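Local coordinates for sensor protein DivL (Caulobacter crescentus, PDB 4Q20) that acts as a membrane-bound sensor kinase of a two-component system, required for cell division and growth, and phosphorylates the cell-cycle regulator CtrA, at residues 137-142 against 176-181; 189-194 against 248-253; 113-118 against 146-151. All blocks are in the same frame, centred on the assembly; numbering follows the deposited sequence.

Overall arrangement
All three contacts belong to the GHKL-type ATP-binding domain that follows the long helices 26-66 and 73-103 of this C-terminal kinase fragment. Contacts 1 and 2, centres about 10 Å apart, lie in one mixed five-stranded sheet. They meet along the neighbouring strands 176-183 and 187-194, joined by a turn; Ser180 with Asp191 and Thr178 with Ser193 probably bond through their backbones. Contact 3, about 16 Å from contact 1 and 15 Å from contact 2 between centres, is a separate two-stranded antiparallel sheet. Along the chain, contact 3 alternates with contact 1 and closes before contact 2 opens. Its Val116 packs on both Ala181 and Leu190, uniting small and large sheets in one compact domain.

Contact 1: residues 137-142 against 176-181; sequences TLAVEC and RVTLSA
Leu138 lays its CD2 methyl over two neighbours on the adjoining strand: Leu179 CD1 lies 3.7 Å from it, and Val177 CG1 packs beside it. With Val140, these side chains occupy the sheet face toward helices 116-133 and 153-170, where Val164 touches both leucines. The opposite face carries Thr137, Ala139, Glu141, Arg176, Thr178 and Ser180. There Thr137 CG2 sits over one face of the Arg176 guanidinium, toward its rim, with CG2 4.1 Å from Arg176 NH1. Arg176 CG is anti to the backbone N (chi1 -177°), and the later bend at chi3 brings NE within 3.8 Å of Ala139 CB. Farther along, Glu141 crosses Thr178 at a slant and rests its carboxylate on that residue's methyl, OE2 to CG2 3.6 Å. The backbones run parallel and in register. Val177 N donates to Thr137 O at 2.9 Å, Ala139 N to Val177 O, Leu179 N to Ala139 O at 2.8 Å, and Glu141 N to Leu179 O. This parallel pair forms one border of the mixed sheet that, with helices packed on one face, makes up the alpha/beta sandwich of GHKL ATPase domains.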
loop_
_atom_site.group_PDB
_atom_site.type_symbol
_atom_site.label_atom_id
_atom_site.label_comp_id
_atom_site.label_asym_id
_atom_site.label_seq_id
_atom_site.Cartn_x
_atom_site.Cartn_y
_atom_site.Cartn_z
ATOM N N THR A 137 -16.028 -23.189 6.499
ATOM C CA THR A 137 -15.430 -24.505 6.279
ATOM C C THR A 137 -14.851 -24.561 4.870
ATOM O O THR A 137 -15.590 -24.372 3.904
ATOM C CB THR A 137 -16.492 -25.631 6.489
ATOM O OG1 THR A 137 -17.151 -25.456 7.748
ATOM C CG2 THR A 137 -15.895 -27.040 6.408
ATOM N N LEU A 138 -13.543 -24.830 4.758
ATOM C CA LEU A 138 -12.850 -25.014 3.485
ATOM C C LEU A 138 -12.776 -26.486 3.153
ATOM O O LEU A 138 -12.149 -27.246 3.886
ATOM C CB LEU A 138 -11.433 -24.436 3.517
ATOM C CG LEU A 138 -11.234 -22.991 3.109
ATOM C CD1 LEU A 138 -9.821 -22.555 3.418
ATOM C CD2 LEU A 138 -11.522 -22.778 1.626
ATOM N N ALA A 139 -13.383 -26.887 2.045
ATOM C CA ALA A 139 -13.379 -28.276 1.606
ATOM C C ALA A 139 -12.634 -28.456 0.282
ATOM O O ALA A 139 -12.599 -27.530 -0.534
ATOM C CB ALA A 139 -14.811 -28.781 1.466
ATOM N N VAL A 140 -12.054 -29.669 0.079
ATOM C CA VAL A 140 -11.351 -30.113 -1.130
ATOM C C VAL A 140 -12.013 -31.402 -1.631
ATOM O O VAL A 140 -12.071 -32.387 -0.895
ATOM C CB VAL A 140 -9.827 -30.294 -0.924
ATOM C CG1 VAL A 140 -9.173 -30.945 -2.142
ATOM C CG2 VAL A 140 -9.154 -28.966 -0.608
ATOM N N GLU A 141 -12.502 -31.395 -2.880
ATOM C CA GLU A 141 -13.140 -32.553 -3.497
ATOM C C GLU A 141 -12.472 -32.833 -4.849
ATOM O O GLU A 141 -12.989 -32.465 -5.905
ATOM C CB GLU A 141 -14.664 -32.341 -3.625
ATOM C CG GLU A 141 -15.422 -32.591 -2.327
ATOM C CD GLU A 141 -16.755 -31.881 -2.158
ATOM O OE1 GLU A 141 -17.503 -31.753 -3.157
ATOM O OE2 GLU A 141 -17.069 -31.487 -1.010
ATOM N N CYS A 142 -11.296 -33.460 -4.798
ATOM C CA CYS A 142 -10.500 -33.823 -5.968
ATOM C C CYS A 142 -10.169 -35.314 -5.929
ATOM O O CYS A 142 -9.669 -35.815 -4.908
ATOM C CB CYS A 142 -9.234 -32.977 -6.038
ATOM S SG CYS A 142 -8.047 -33.509 -7.298
ATOM N N ARG A 176 -19.829 -22.674 3.673
ATOM C CA ARG A 176 -18.811 -23.554 3.100
ATOM C C ARG A 176 -18.267 -23.013 1.776
ATOM O O ARG A 176 -19.017 -22.483 0.946
ATOM C CB ARG A 176 -19.390 -24.964 2.882
ATOM C CG ARG A 176 -18.399 -26.004 2.358
ATOM C CD ARG A 176 -19.111 -27.308 2.033
ATOM N NE ARG A 176 -18.391 -28.472 2.553
ATOM C CZ ARG A 176 -18.527 -28.963 3.783
ATOM N NH1 ARG A 176 -19.340 -28.376 4.656
ATOM N NH2 ARG A 176 -17.826 -30.021 4.162
ATOM N N VAL A 177 -16.951 -23.192 1.584
ATOM C CA VAL A 177 -16.192 -22.857 0.378
ATOM C C VAL A 177 -15.532 -24.165 -0.084
ATOM O O VAL A 177 -14.785 -24.783 0.676
ATOM C CB VAL A 177 -15.183 -21.690 0.585
ATOM C CG1 VAL A 177 -14.281 -21.513 -0.629
ATOM C CG2 VAL A 177 -15.910 -20.385 0.904
ATOM N N THR A 178 -15.840 -24.602 -1.307
ATOM C CA THR A 178 -15.316 -25.859 -1.826
ATOM C C THR A 178 -14.375 -25.640 -2.999
ATOM O O THR A 178 -14.699 -24.890 -3.916
ATOM C CB THR A 178 -16.481 -26.803 -2.245
ATOM O OG1 THR A 178 -17.592 -26.641 -1.347
ATOM C CG2 THR A 178 -16.046 -28.278 -2.327
ATOM N N LEU A 179 -13.233 -26.336 -2.968
ATOM C CA LEU A 179 -12.197 -26.377 -4.000
ATOM C C LEU A 179 -12.253 -27.722 -4.674
ATOM O O LEU A 179 -11.907 -28.720 -4.042
ATOM C CB LEU A 179 -10.796 -26.189 -3.381
ATOM C CG LEU A 179 -10.361 -24.812 -2.951
ATOM C CD1 LEU A 179 -10.608 -24.610 -1.458
ATOM C CD2 LEU A 179 -8.887 -24.665 -3.169
ATOM N N SER A 180 -12.687 -27.779 -5.926
ATOM C CA SER A 180 -12.770 -29.060 -6.638
ATOM C C SER A 180 -12.046 -29.014 -7.995
ATOM O O SER A 180 -11.765 -27.936 -8.527
ATOM C CB SER A 180 -14.230 -29.485 -6.833
ATOM O OG SER A 180 -15.006 -28.469 -7.447
ATOM N N ALA A 181 -11.749 -30.196 -8.542
ATOM C CA ALA A 181 -11.113 -30.366 -9.840
ATOM C C ALA A 181 -11.727 -31.545 -10.561
ATOM O O ALA A 181 -12.172 -32.497 -9.917
ATOM C CB ALA A 181 -9.631 -30.568 -9.672
#

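Contact 2: residues 189-194 against 248-253; sequences RLDVSD and TFTCHL
Asp191 OD1 draws Arg189 from its own strand and possibly Thr250 from the other: Arg189 NH2 forms a salt bridge to it at 3.2 Å, Arg189 NE adds a weak bond, and Thr250 OG1 lies 3.1 Å away. NH2 approaches the syn lone pair of OD1, and the Asp191 carboxyl carbon lies at the guanidinium edge, in its plane, a geometry that would limit rotation of both groups. This cluster spans two antiparallel strands in the middle of the mixed sheet of the GHKL ATPase domain. Arg189 reaches it with CG wedged between the backbone N and the carbonyl carbon (chi1 60°) and a bend at chi3, which sets the guanidinium beside Thr250. Its NE is 3.5 Å from Thr250 CG2, and His252 CE1 stands over one face, toward the rim, the imidazole plane turned 68° from the guanidinium. His252 ND1 bonds to Glu187, and its ring stacks with Trp236. On the reverse face Val192, Phe249 and Cys251 pack on Leu163 of helix 153-170, Phe249 and Cys251 also reach helix 222-232, and Leu190 lies against Ala181. Leu190 and Cys251 exchange two backbone bonds, Leu190 N to Cys251 O 3.0 Å and Cys251 N to Leu190 O 2.9 Å. Val192 and Phe249 pair less evenly: Val192 N lies 2.9 Å from Phe249 O, in the carbonyl plane, whereas Phe249 N approaches Val192 O from 45° above its carbonyl plane.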
loop_
_atom_site.group_PDB
_atom_site.type_symbol
_atom_site.label_atom_id
_atom_site.label_comp_id
_atom_site.label_asym_id
_atom_site.label_seq_id
_atom_site.Cartn_x
_atom_site.Cartn_y
_atom_site.Cartn_z
ATOM N N ARG A 189 -10.935 -28.760 -15.239
ATOM C CA ARG A 189 -11.653 -27.613 -14.703
ATOM C C ARG A 189 -11.484 -27.527 -13.191
ATOM O O ARG A 189 -11.740 -28.495 -12.478
ATOM C CB ARG A 189 -13.142 -27.600 -15.115
ATOM C CG ARG A 189 -13.991 -28.797 -14.694
ATOM C CD ARG A 189 -15.408 -28.677 -15.225
ATOM N NE ARG A 189 -16.216 -27.707 -14.479
ATOM C CZ ARG A 189 -17.303 -27.115 -14.963
ATOM N NH1 ARG A 189 -17.718 -27.377 -16.199
ATOM N NH2 ARG A 189 -17.977 -26.249 -14.221
ATOM N N LEU A 190 -11.028 -26.371 -12.711
ATOM C CA LEU A 190 -10.844 -26.090 -11.288
ATOM C C LEU A 190 -12.026 -25.252 -10.814
ATOM O O LEU A 190 -12.268 -24.183 -11.369
ATOM C CB LEU A 190 -9.498 -25.363 -11.035
ATOM C CG LEU A 190 -8.239 -25.991 -11.668
ATOM C CD1 LEU A 190 -7.064 -25.081 -11.544
ATOM C CD2 LEU A 190 -7.906 -27.337 -11.063
ATOM N N ASP A 191 -12.796 -25.746 -9.844
ATOM C CA ASP A 191 -13.961 -25.000 -9.366
ATOM C C ASP A 191 -13.773 -24.500 -7.940
ATOM O O ASP A 191 -13.134 -25.165 -7.128
ATOM C CB ASP A 191 -15.246 -25.847 -9.446
ATOM C CG ASP A 191 -15.486 -26.539 -10.776
ATOM O OD1 ASP A 191 -16.142 -25.926 -11.647
ATOM O OD2 ASP A 191 -15.074 -27.733 -10.920
ATOM N N VAL A 192 -14.302 -23.313 -7.644
ATOM C CA VAL A 192 -14.271 -22.728 -6.303
ATOM C C VAL A 192 -15.706 -22.265 -6.034
ATOM O O VAL A 192 -16.151 -21.205 -6.496
ATOM C CB VAL A 192 -13.192 -21.629 -6.061
ATOM C CG1 VAL A 192 -13.300 -21.070 -4.645
ATOM C CG2 VAL A 192 -11.787 -22.169 -6.313
ATOM N N SER A 193 -16.448 -23.136 -5.357
ATOM C CA SER A 193 -17.856 -22.960 -5.023
ATOM C C SER A 193 -17.999 -22.355 -3.625
ATOM O O SER A 193 -17.165 -22.591 -2.755
ATOM C CB SER A 193 -18.566 -24.303 -5.109
ATOM O OG SER A 193 -19.818 -24.253 -4.447
ATOM N N ASP A 194 -19.033 -21.548 -3.422
ATOM C CA ASP A 194 -19.284 -20.944 -2.119
ATOM C C ASP A 194 -20.774 -20.930 -1.832
ATOM O O ASP A 194 -21.582 -20.804 -2.751
ATOM C CB ASP A 194 -18.662 -19.536 -1.971
ATOM C CG ASP A 194 -19.141 -18.466 -2.943
ATOM O OD1 ASP A 194 -20.214 -17.851 -2.672
ATOM O OD2 ASP A 194 -18.387 -18.166 -3.934
ATOM N N THR A 248 -20.079 -20.114 -8.154
ATOM C CA THR A 248 -19.032 -21.032 -8.590
ATOM C C THR A 248 -18.205 -20.349 -9.641
ATOM O O THR A 248 -18.758 -19.840 -10.616
ATOM C CB THR A 248 -19.584 -22.379 -9.103
ATOM O OG1 THR A 248 -20.605 -22.825 -8.219
ATOM C CG2 THR A 248 -18.491 -23.463 -9.238
ATOM N N PHE A 249 -16.884 -20.355 -9.440
ATOM C CA PHE A 249 -15.884 -19.839 -10.366
ATOM C C PHE A 249 -15.139 -21.035 -10.930
ATOM O O PHE A 249 -14.581 -21.830 -10.174
ATOM C CB PHE A 249 -14.920 -18.857 -9.668
ATOM C CG PHE A 249 -15.483 -17.468 -9.464
ATOM C CD1 PHE A 249 -16.210 -17.156 -8.318
ATOM C CD2 PHE A 249 -15.310 -16.476 -10.431
ATOM C CE1 PHE A 249 -16.748 -15.874 -8.135
ATOM C CE2 PHE A 249 -15.845 -15.191 -10.246
ATOM C CZ PHE A 249 -16.550 -14.894 -9.094
ATOM N N THR A 250 -15.157 -21.187 -12.240
ATOM C CA THR A 250 -14.469 -22.296 -12.892
ATOM C C THR A 250 -13.324 -21.789 -13.755
ATOM O O THR A 250 -13.491 -20.804 -14.477
ATOM C CB THR A 250 -15.445 -23.121 -13.774
ATOM O OG1 THR A 250 -16.702 -23.303 -13.101
ATOM C CG2 THR A 250 -14.860 -24.474 -14.194
ATOM N N CYS A 251 -12.200 -22.511 -13.728
ATOM C CA CYS A 251 -11.031 -22.309 -14.580
ATOM C C CYS A 251 -11.031 -23.443 -15.550
ATOM O O CYS A 251 -10.934 -24.591 -15.137
ATOM C CB CYS A 251 -9.729 -22.269 -13.781
ATOM S SG CYS A 251 -9.693 -21.008 -12.487
ATOM N N HIS A 252 -11.181 -23.157 -16.817
ATOM C CA HIS A 252 -11.167 -24.197 -17.816
ATOM C C HIS A 252 -9.795 -24.212 -18.421
ATOM O O HIS A 252 -9.375 -23.224 -19.036
ATOM C CB HIS A 252 -12.258 -23.945 -18.855
ATOM C CG HIS A 252 -13.637 -24.005 -18.290
ATOM N ND1 HIS A 252 -14.435 -25.125 -18.462
ATOM C CD2 HIS A 252 -14.323 -23.076 -17.585
ATOM C CE1 HIS A 252 -15.574 -24.848 -17.856
ATOM N NE2 HIS A 252 -15.558 -23.628 -17.310
ATOM N N LEU A 253 -9.055 -25.298 -18.175
ATOM C CA LEU A 253 -7.684 -25.460 -18.676
ATOM C C LEU A 253 -7.639 -26.597 -19.676
ATOM O O LEU A 253 -7.897 -27.730 -19.276
ATOM C CB LEU A 253 -6.705 -25.709 -17.517
ATOM C CG LEU A 253 -6.595 -24.603 -16.463
ATOM C CD1 LEU A 253 -5.885 -25.112 -15.226
ATOM C CD2 LEU A 253 -5.913 -23.356 -17.024
#

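Contact 3: residues 113-118 against 146-151; sequences DIRVSD and VGLIRG
A short two-stranded antiparallel sheet, whose strand 112-115 runs straight into helix 116-133, brings Ile114 against Ile149. The two residues form a hydrogen-bonded pair, with Ile114 N to Ile149 O at 2.7 Å and Ile149 N to Ile114 O at 2.8 Å. Ile149 CG1 lies between its own backbone N and carbonyl carbon (chi1 61°), which directs it at Ile114 CB, while its CG2 meets Val116 CG2 at 3.7 Å, the two side chains crossing at about a right angle. Val116 also packs on Val146, CB to CG1 3.9 Å. At this corner of the GHKL ATPase domain the small sheet abuts the large one, Ile149 touching Arg183 and Val188. The strand-to-helix switch comes at Arg115, in the N-cap position, and the first helical residue remains tied to the partner segment by Val116 N donating to Gly147 O at 3.1 Å. Gly147 accepts this bond with a positive phi of 65°, a backbone shape that favours glycine. Over the other face of the small sheet, which is largely exposed, Arg115 crosses Leu148. Leu148 CD2 lies above one face of the guanidinium, toward its rim, and CD1 is 3.5 Å from Arg115 NH2. Asp113 OD1 touches the aliphatic part of Arg150, 3.4 Å from its CG, with the carboxylate and guanidinium planes 89° apart and their charged atoms not in contact.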
loop_
_atom_site.group_PDB
_atom_site.type_symbol
_atom_site.label_atom_id
_atom_site.label_comp_id
_atom_site.label_asym_id
_atom_site.label_seq_id
_atom_site.Cartn_x
_atom_site.Cartn_y
_atom_site.Cartn_z
ATOM N N ASP A 113 5.066 -29.871 -14.950
ATOM C CA ASP A 113 4.073 -30.841 -14.472
ATOM C C ASP A 113 3.555 -30.472 -13.066
ATOM O O ASP A 113 4.336 -30.359 -12.110
ATOM C CB ASP A 113 4.650 -32.271 -14.478
ATOM C CG ASP A 113 5.127 -32.742 -15.840
ATOM O OD1 ASP A 113 4.298 -32.789 -16.778
ATOM O OD2 ASP A 113 6.320 -33.096 -15.960
ATOM N N ILE A 114 2.225 -30.291 -12.959
ATOM C CA ILE A 114 1.527 -29.895 -11.730
ATOM C C ILE A 114 0.524 -30.972 -11.315
ATOM O O ILE A 114 -0.374 -31.292 -12.083
ATOM C CB ILE A 114 0.801 -28.510 -11.912
ATOM C CG1 ILE A 114 1.664 -27.427 -12.604
ATOM C CG2 ILE A 114 0.114 -28.002 -10.633
ATOM C CD1 ILE A 114 2.954 -27.018 -11.899
ATOM N N ARG A 115 0.640 -31.491 -10.091
ATOM C CA ARG A 115 -0.336 -32.444 -9.585
ATOM C C ARG A 115 -1.466 -31.608 -9.018
ATOM O O ARG A 115 -1.237 -30.806 -8.117
ATOM C CB ARG A 115 0.290 -33.412 -8.556
ATOM C CG ARG A 115 -0.608 -34.605 -8.207
ATOM C CD ARG A 115 0.156 -35.757 -7.576
ATOM N NE ARG A 115 0.865 -36.560 -8.574
ATOM C CZ ARG A 115 2.189 -36.604 -8.702
ATOM N NH1 ARG A 115 2.967 -35.903 -7.886
ATOM N NH2 ARG A 115 2.746 -37.360 -9.640
ATOM N N VAL A 116 -2.659 -31.725 -9.601
ATOM C CA VAL A 116 -3.834 -30.933 -9.218
ATOM C C VAL A 116 -4.223 -31.144 -7.721
ATOM O O VAL A 116 -4.596 -30.175 -7.043
ATOM C CB VAL A 116 -5.032 -31.210 -10.171
ATOM C CG1 VAL A 116 -6.248 -30.392 -9.782
ATOM C CG2 VAL A 116 -4.660 -30.939 -11.621
ATOM N N SER A 117 -4.125 -32.387 -7.223
ATOM C CA SER A 117 -4.449 -32.759 -5.838
ATOM C C SER A 117 -3.674 -31.898 -4.816
ATOM O O SER A 117 -4.282 -31.362 -3.879
ATOM C CB SER A 117 -4.151 -34.239 -5.603
ATOM O OG SER A 117 -4.707 -35.051 -6.625
ATOM N N ASP A 118 -2.351 -31.732 -5.028
ATOM C CA ASP A 118 -1.511 -30.954 -4.124
ATOM C C ASP A 118 -1.815 -29.461 -4.229
ATOM O O ASP A 118 -1.874 -28.788 -3.197
ATOM C CB ASP A 118 -0.002 -31.246 -4.313
ATOM C CG ASP A 118 0.675 -30.935 -5.648
ATOM O OD1 ASP A 118 0.446 -29.826 -6.194
ATOM O OD2 ASP A 118 1.590 -31.710 -6.044
ATOM N N VAL A 146 -7.650 -37.271 -11.459
ATOM C CA VAL A 146 -7.458 -35.940 -12.059
ATOM C C VAL A 146 -5.983 -35.833 -12.521
ATOM O O VAL A 146 -5.702 -35.318 -13.610
ATOM C CB VAL A 146 -7.881 -34.787 -11.109
ATOM C CG1 VAL A 146 -7.799 -33.435 -11.810
ATOM C CG2 VAL A 146 -9.292 -35.009 -10.561
ATOM N N GLY A 147 -5.087 -36.368 -11.690
ATOM C CA GLY A 147 -3.658 -36.479 -11.945
ATOM C C GLY A 147 -2.877 -35.193 -12.070
ATOM O O GLY A 147 -2.980 -34.310 -11.209
ATOM N N LEU A 148 -2.061 -35.109 -13.151
ATOM C CA LEU A 148 -1.142 -34.005 -13.450
ATOM C C LEU A 148 -1.514 -33.192 -14.701
ATOM O O LEU A 148 -1.803 -33.758 -15.765
ATOM C CB LEU A 148 0.299 -34.535 -13.635
ATOM C CG LEU A 148 0.977 -35.198 -12.432
ATOM C CD1 LEU A 148 1.516 -36.545 -12.807
ATOM C CD2 LEU A 148 2.091 -34.333 -11.876
ATOM N N ILE A 149 -1.419 -31.857 -14.573
ATOM C CA ILE A 149 -1.632 -30.878 -15.647
ATOM C C ILE A 149 -0.297 -30.170 -15.942
ATOM O O ILE A 149 0.636 -30.292 -15.146
ATOM C CB ILE A 149 -2.777 -29.868 -15.343
ATOM C CG1 ILE A 149 -2.504 -29.029 -14.084
ATOM C CG2 ILE A 149 -4.119 -30.580 -15.259
ATOM C CD1 ILE A 149 -3.137 -27.639 -14.099
ATOM N N ARG A 150 -0.188 -29.459 -17.082
ATOM C CA ARG A 150 1.047 -28.748 -17.416
ATOM C C ARG A 150 0.790 -27.252 -17.487
ATOM O O ARG A 150 0.032 -26.783 -18.339
ATOM C CB ARG A 150 1.711 -29.279 -18.692
ATOM C CG ARG A 150 2.918 -30.158 -18.355
ATOM C CD ARG A 150 3.797 -30.487 -19.543
ATOM N NE ARG A 150 4.408 -29.292 -20.120
ATOM C CZ ARG A 150 5.310 -29.302 -21.095
ATOM N NH1 ARG A 150 5.738 -30.452 -21.606
ATOM N NH2 ARG A 150 5.800 -28.161 -21.564
ATOM N N GLY A 151 1.398 -26.532 -16.549
ATOM C CA GLY A 151 1.263 -25.093 -16.377
ATOM C C GLY A 151 2.292 -24.518 -15.430
ATOM O O GLY A 151 3.288 -25.170 -15.097
#